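Local coordinates for alpha-galactosidase (Thermus thermophilus, PDB 6LCJ), which probably hydrolyses terminal alpha-galactosyl residues from galactosides, as a thermostable glycosidase of family GH36 that assembles into a hexamer, at residues P67-E71 and A72-Q76; F266-G269 and R270-A274. All coordinates share one frame; numbering follows the deposited sequence.

Contact 1: P67-E71 and A72-Q76; sequences PLLPE and ARRPQ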
loop_
_atom_site.group_PDB
_atom_site.type_symbol
_atom_site.label_atom_id
_atom_site.label_comp_id
_atom_site.label_asym_id
_atom_site.label_seq_id
_atom_site.Cartn_x
_atom_site.Cartn_y
_atom_site.Cartn_z
ATOM N N PRO E 67 -8.251 -11.679 15.056
ATOM C CA PRO E 67 -8.498 -12.537 13.889
ATOM C C PRO E 67 -7.996 -13.952 14.121
ATOM O O PRO E 67 -6.941 -14.168 14.715
ATOM C CB PRO E 67 -7.719 -11.846 12.765
ATOM C CG PRO E 67 -7.541 -10.418 13.234
ATOM C CD PRO E 67 -7.413 -10.514 14.721
ATOM N N LEU E 68 -8.766 -14.917 13.635
ATOM C CA LEU E 68 -8.454 -16.328 13.780
ATOM C C LEU E 68 -7.656 -16.769 12.565
ATOM O O LEU E 68 -8.035 -16.470 11.429
ATOM C CB LEU E 68 -9.744 -17.144 13.911
ATOM C CG LEU E 68 -9.654 -18.643 14.201
ATOM C CD1 LEU E 68 -10.854 -19.076 15.022
ATOM C CD2 LEU E 68 -9.558 -19.469 12.932
ATOM N N LEU E 69 -6.565 -17.485 12.799
ATOM C CA LEU E 69 -5.676 -17.942 11.745
ATOM C C LEU E 69 -5.567 -19.453 11.791
ATOM O O LEU E 69 -5.823 -20.071 12.832
ATOM C CB LEU E 69 -4.274 -17.325 11.886
ATOM C CG LEU E 69 -4.205 -15.795 11.837
ATOM C CD1 LEU E 69 -2.767 -15.323 11.912
ATOM C CD2 LEU E 69 -4.889 -15.276 10.592
ATOM N N PRO E 70 -5.234 -20.096 10.660
ATOM C CA PRO E 70 -5.125 -19.495 9.329
ATOM C C PRO E 70 -6.513 -19.226 8.735
ATOM O O PRO E 70 -7.497 -19.800 9.214
ATOM C CB PRO E 70 -4.397 -20.567 8.542
ATOM C CG PRO E 70 -4.920 -21.819 9.144
ATOM C CD PRO E 70 -5.000 -21.549 10.609
ATOM N N GLU E 71 -6.590 -18.380 7.707
ATOM C CA GLU E 71 -7.867 -18.120 7.050
ATOM C C GLU E 71 -8.556 -19.416 6.624
ATOM O O GLU E 71 -9.781 -19.542 6.732
ATOM C CB GLU E 71 -7.642 -17.217 5.837
ATOM C CG GLU E 71 -8.674 -16.120 5.652
ATOM C CD GLU E 71 -8.073 -14.842 5.078
ATOM O OE1 GLU E 71 -8.266 -14.569 3.870
ATOM O OE2 GLU E 71 -7.408 -14.108 5.839
ATOM N N ALA E 72 -7.778 -20.399 6.154
ATOM C CA ALA E 72 -8.340 -21.624 5.588
ATOM C C ALA E 72 -9.193 -22.409 6.575
ATOM O O ALA E 72 -10.010 -23.232 6.138
ATOM C CB ALA E 72 -7.222 -22.538 5.083
ATOM N N ARG E 73 -8.999 -22.201 7.890
ATOM C CA ARG E 73 -9.707 -22.943 8.928
ATOM C C ARG E 73 -10.914 -22.210 9.504
ATOM O O ARG E 73 -11.621 -22.784 10.339
ATOM C CB ARG E 73 -8.759 -23.280 10.062
ATOM C CG ARG E 73 -7.944 -24.522 9.856
ATOM C CD ARG E 73 -7.509 -24.995 11.214
ATOM N NE ARG E 73 -6.515 -26.058 11.182
ATOM C CZ ARG E 73 -5.370 -26.022 11.852
ATOM N NH1 ARG E 73 -5.051 -24.965 12.593
ATOM N NH2 ARG E 73 -4.542 -27.044 11.781
ATOM N N ARG E 74 -11.168 -20.966 9.099
ATOM C CA ARG E 74 -12.352 -20.262 9.591
ATOM C C ARG E 74 -13.677 -20.962 9.300
ATOM O O ARG E 74 -14.541 -20.964 10.194
ATOM C CB ARG E 74 -12.375 -18.844 9.031
ATOM C CG ARG E 74 -11.265 -18.027 9.587
ATOM C CD ARG E 74 -11.210 -16.675 8.983
ATOM N NE ARG E 74 -10.164 -15.916 9.649
ATOM C CZ ARG E 74 -9.813 -14.679 9.326
ATOM N NH1 ARG E 74 -10.436 -14.048 8.340
ATOM N NH2 ARG E 74 -8.833 -14.085 9.987
ATOM N N PRO E 75 -13.925 -21.549 8.124
ATOM C CA PRO E 75 -15.245 -22.182 7.910
ATOM C C PRO E 75 -15.543 -23.333 8.869
ATOM O O PRO E 75 -16.721 -23.636 9.102
ATOM C CB PRO E 75 -15.180 -22.661 6.451
ATOM C CG PRO E 75 -14.136 -21.780 5.806
ATOM C CD PRO E 75 -13.113 -21.537 6.891
ATOM N N GLN E 76 -14.529 -23.975 9.446
ATOM C CA GLN E 76 -14.758 -25.059 10.393
ATOM C C GLN E 76 -14.602 -24.621 11.847
ATOM O O GLN E 76 -14.687 -25.464 12.743
ATOM C CB GLN E 76 -13.822 -26.239 10.102
ATOM C CG GLN E 76 -12.451 -26.137 10.732
ATOM C CD GLN E 76 -11.375 -26.707 9.825
ATOM O OE1 GLN E 76 -11.472 -26.586 8.610
ATOM N NE2 GLN E 76 -10.342 -27.325 10.408
HETATM O O HOH W 1 -6.111 -22.795 13.415
#

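Contact 2: F266-G269 and R270-A274; sequences FNWG and RPLYA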
loop_
_atom_site.group_PDB
_atom_site.type_symbol
_atom_site.label_atom_id
_atom_site.label_comp_id
_atom_site.label_asym_id
_atom_site.label_seq_id
_atom_site.Cartn_x
_atom_site.Cartn_y
_atom_site.Cartn_z
ATOM N N PHE E 266 -10.195 -26.931 6.352
ATOM C CA PHE E 266 -8.956 -27.634 6.054
ATOM C C PHE E 266 -8.727 -28.687 7.124
ATOM O O PHE E 266 -8.565 -28.357 8.303
ATOM C CB PHE E 266 -7.781 -26.664 5.996
ATOM C CG PHE E 266 -6.555 -27.250 5.382
ATOM C CD1 PHE E 266 -5.653 -27.975 6.154
ATOM C CD2 PHE E 266 -6.303 -27.094 4.026
ATOM C CE1 PHE E 266 -4.521 -28.520 5.582
ATOM C CE2 PHE E 266 -5.172 -27.646 3.443
ATOM C CZ PHE E 266 -4.276 -28.353 4.218
ATOM N N ASN E 267 -8.700 -29.949 6.712
ATOM C CA ASN E 267 -8.572 -31.059 7.645
ATOM C C ASN E 267 -8.066 -32.262 6.869
ATOM O O ASN E 267 -8.170 -32.311 5.640
ATOM C CB ASN E 267 -9.906 -31.363 8.338
ATOM C CG ASN E 267 -9.724 -32.077 9.666
ATOM O OD1 ASN E 267 -8.791 -31.790 10.415
ATOM N ND2 ASN E 267 -10.619 -33.012 9.962
ATOM N N TRP E 268 -7.508 -33.229 7.599
ATOM C CA TRP E 268 -6.843 -34.386 6.987
ATOM C C TRP E 268 -5.854 -33.945 5.903
ATOM O O TRP E 268 -5.692 -34.597 4.872
ATOM C CB TRP E 268 -7.864 -35.383 6.417
ATOM C CG TRP E 268 -8.963 -35.784 7.340
ATOM C CD1 TRP E 268 -8.910 -36.749 8.307
ATOM C CD2 TRP E 268 -10.293 -35.252 7.378
ATOM N NE1 TRP E 268 -10.128 -36.853 8.942
ATOM C CE2 TRP E 268 -10.990 -35.939 8.395
ATOM C CE3 TRP E 268 -10.961 -34.267 6.650
ATOM C CZ2 TRP E 268 -12.320 -35.655 8.712
ATOM C CZ3 TRP E 268 -12.279 -33.987 6.964
ATOM C CH2 TRP E 268 -12.946 -34.676 7.984
ATOM N N GLY E 269 -5.215 -32.800 6.119
ATOM C CA GLY E 269 -4.223 -32.308 5.179
ATOM C C GLY E 269 -4.729 -31.762 3.861
ATOM O O GLY E 269 -3.912 -31.494 2.973
ATOM N N ARG E 270 -6.031 -31.552 3.695
ATOM C CA ARG E 270 -6.553 -31.107 2.410
ATOM C C ARG E 270 -7.706 -30.128 2.579
ATOM O O ARG E 270 -8.390 -30.123 3.611
ATOM C CB ARG E 270 -7.016 -32.301 1.568
ATOM C CG ARG E 270 -7.818 -33.292 2.359
ATOM C CD ARG E 270 -8.097 -34.495 1.507
ATOM N NE ARG E 270 -6.923 -34.876 0.741
ATOM C CZ ARG E 270 -6.285 -36.027 0.913
ATOM N NH1 ARG E 270 -6.723 -36.888 1.826
ATOM N NH2 ARG E 270 -5.218 -36.314 0.175
ATOM N N PRO E 271 -7.949 -29.285 1.571
ATOM C CA PRO E 271 -9.119 -28.401 1.598
ATOM C C PRO E 271 -10.417 -29.186 1.602
ATOM O O PRO E 271 -10.548 -30.216 0.942
ATOM C CB PRO E 271 -8.974 -27.582 0.311
ATOM C CG PRO E 271 -7.530 -27.637 -0.005
ATOM C CD PRO E 271 -7.089 -29.006 0.415
ATOM N N LEU E 272 -11.389 -28.665 2.339
ATOM C CA LEU E 272 -12.691 -29.280 2.497
ATOM C C LEU E 272 -13.732 -28.514 1.698
ATOM O O LEU E 272 -13.667 -27.291 1.557
ATOM C CB LEU E 272 -13.111 -29.318 3.968
ATOM C CG LEU E 272 -12.106 -29.931 4.938
ATOM C CD1 LEU E 272 -12.658 -29.833 6.342
ATOM C CD2 LEU E 272 -11.808 -31.366 4.546
ATOM N N TYR E 273 -14.703 -29.257 1.196
ATOM C CA TYR E 273 -15.810 -28.718 0.438
ATOM C C TYR E 273 -17.069 -29.350 0.988
ATOM O O TYR E 273 -17.014 -30.334 1.723
ATOM C CB TYR E 273 -15.646 -28.988 -1.070
ATOM C CG TYR E 273 -14.376 -28.383 -1.611
ATOM C CD1 TYR E 273 -14.256 -27.010 -1.760
ATOM C CD2 TYR E 273 -13.299 -29.171 -1.940
ATOM C CE1 TYR E 273 -13.109 -26.440 -2.233
ATOM C CE2 TYR E 273 -12.134 -28.607 -2.428
ATOM C CZ TYR E 273 -12.048 -27.240 -2.567
ATOM O OH TYR E 273 -10.895 -26.667 -3.048
ATOM N N ALA E 274 -18.206 -28.767 0.640
ATOM C CA ALA E 274 -19.477 -29.159 1.211
ATOM C C ALA E 274 -20.383 -29.681 0.109
ATOM O O ALA E 274 -20.277 -29.265 -1.050
ATOM C CB ALA E 274 -20.143 -27.983 1.929
#

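Contact 1: P67-E71 and A72-Q76
Arg-74 reaches back along the chain to grip the backbone carbonyl of Leu-68 side-on. NE lies 2.8 Å and NH2 2.9 Å from Leu-68 O; both bonds to this single acceptor are bent, 147° from NE and 141° from NH2, and the oxygen sits close to the guanidinium plane. The extended side chain carries the group that far, while its CG brushes Leu-68 CD2. Over one guanidinium face lies Glu-71 CG; the Glu-71 carboxylate adds only a long, purely electrostatic pairing, OE2 to NH1 at 3.9 Å, and NH1 has a second acidic partner in Glu-84. A shorter residue such as alanine here would probably leave Leu-68 O without both donors and Glu-84 without its mate. Behind this grip the chain turns in a short 3-10 segment: Arg-73 N donates to Pro-70 O at 3.1 Å and Arg-74 N to Glu-71 O at 3.1 Å. Pro-70, after a cis peptide bond, suits the entry to the turn, having no N-H to satisfy. Water joins Leu-69 O (2.8 Å) to Arg-73 NH1, whose stronger partner is Glu-367 of the second subunit; Trp-371 of that subunit packs on Pro-70. The turn thus belongs to the subunit interface, within the loop that leads from strand 56-59 to helix 80-84.

Contact 2: F266-G269 and R270-A274
Arg-270 closes a tight two-residue hairpin with Asn-267, the two forming an antiparallel hydrogen-bonded pair across a type I' turn. Arg-270 N donates to Asn-267 O at 3.0 Å, and Asn-267 N returns a bond to Arg-270 O at 3.1 Å. Positive phi at both turn positions explains the glycine at Gly-269, which bears this backbone without strain, whereas Trp-268, with phi 49°, takes the same left-handed region although it has a CB. The Arg-270 side chain starts between its own backbone N and carbonyl carbon (chi1 45°), which brings CG to 3.5 Å from Trp-268 O; its NE then pairs with Asp-242. On the other side of the strand, the Phe-266 ring spreads over the Arg-270 backbone, with Arg-270 C 3.5 Å above the ring plane and offset toward the rim. Pro-271, the non-hydrogen-bonded partner of Phe-266, needs no N-H at this position, and its CD meets Phe-266 CE2 at 3.8 Å. Leu-272, buried, points toward the other strand of the hairpin: CD1 touches Asn-267 CB at 3.7 Å, while CD2 meets the edge of the Trp-268 indole, 3.6 Å from CZ3. One face of that indole is covered by the Asn-267 amide, with ND2 3.2 Å above the plane; its NE1 bonds to Asp-197. Beyond Leu-272, Tyr-273 meets the ring of Phe-246. Strand 270-274 is the middle strand of a small antiparallel sheet, with 263-267 along one edge and 238-240 along the other.

Contact 1 comes first along the chain and contact 2 nearly two hundred residues later, yet their centres lie about 12 Å apart, on the same side of the chain's centre. They meet directly: Gln-76 OE1 is 2.6 Å from Phe-266 N, a probable hydrogen bond that ties the loop before helix 80-84 to an edge strand of the three-stranded antiparallel sheet. The hairpin of contact 2 is an excursion from the parallel eight-stranded TIM-type barrel, inserted between its strands 229-234 and 298-303. Trp-371 of the second subunit, already a neighbour of contact 1, also meets the Phe-266 ring edge-to-face, so loop and hairpin together build part of one interface in the hexamer.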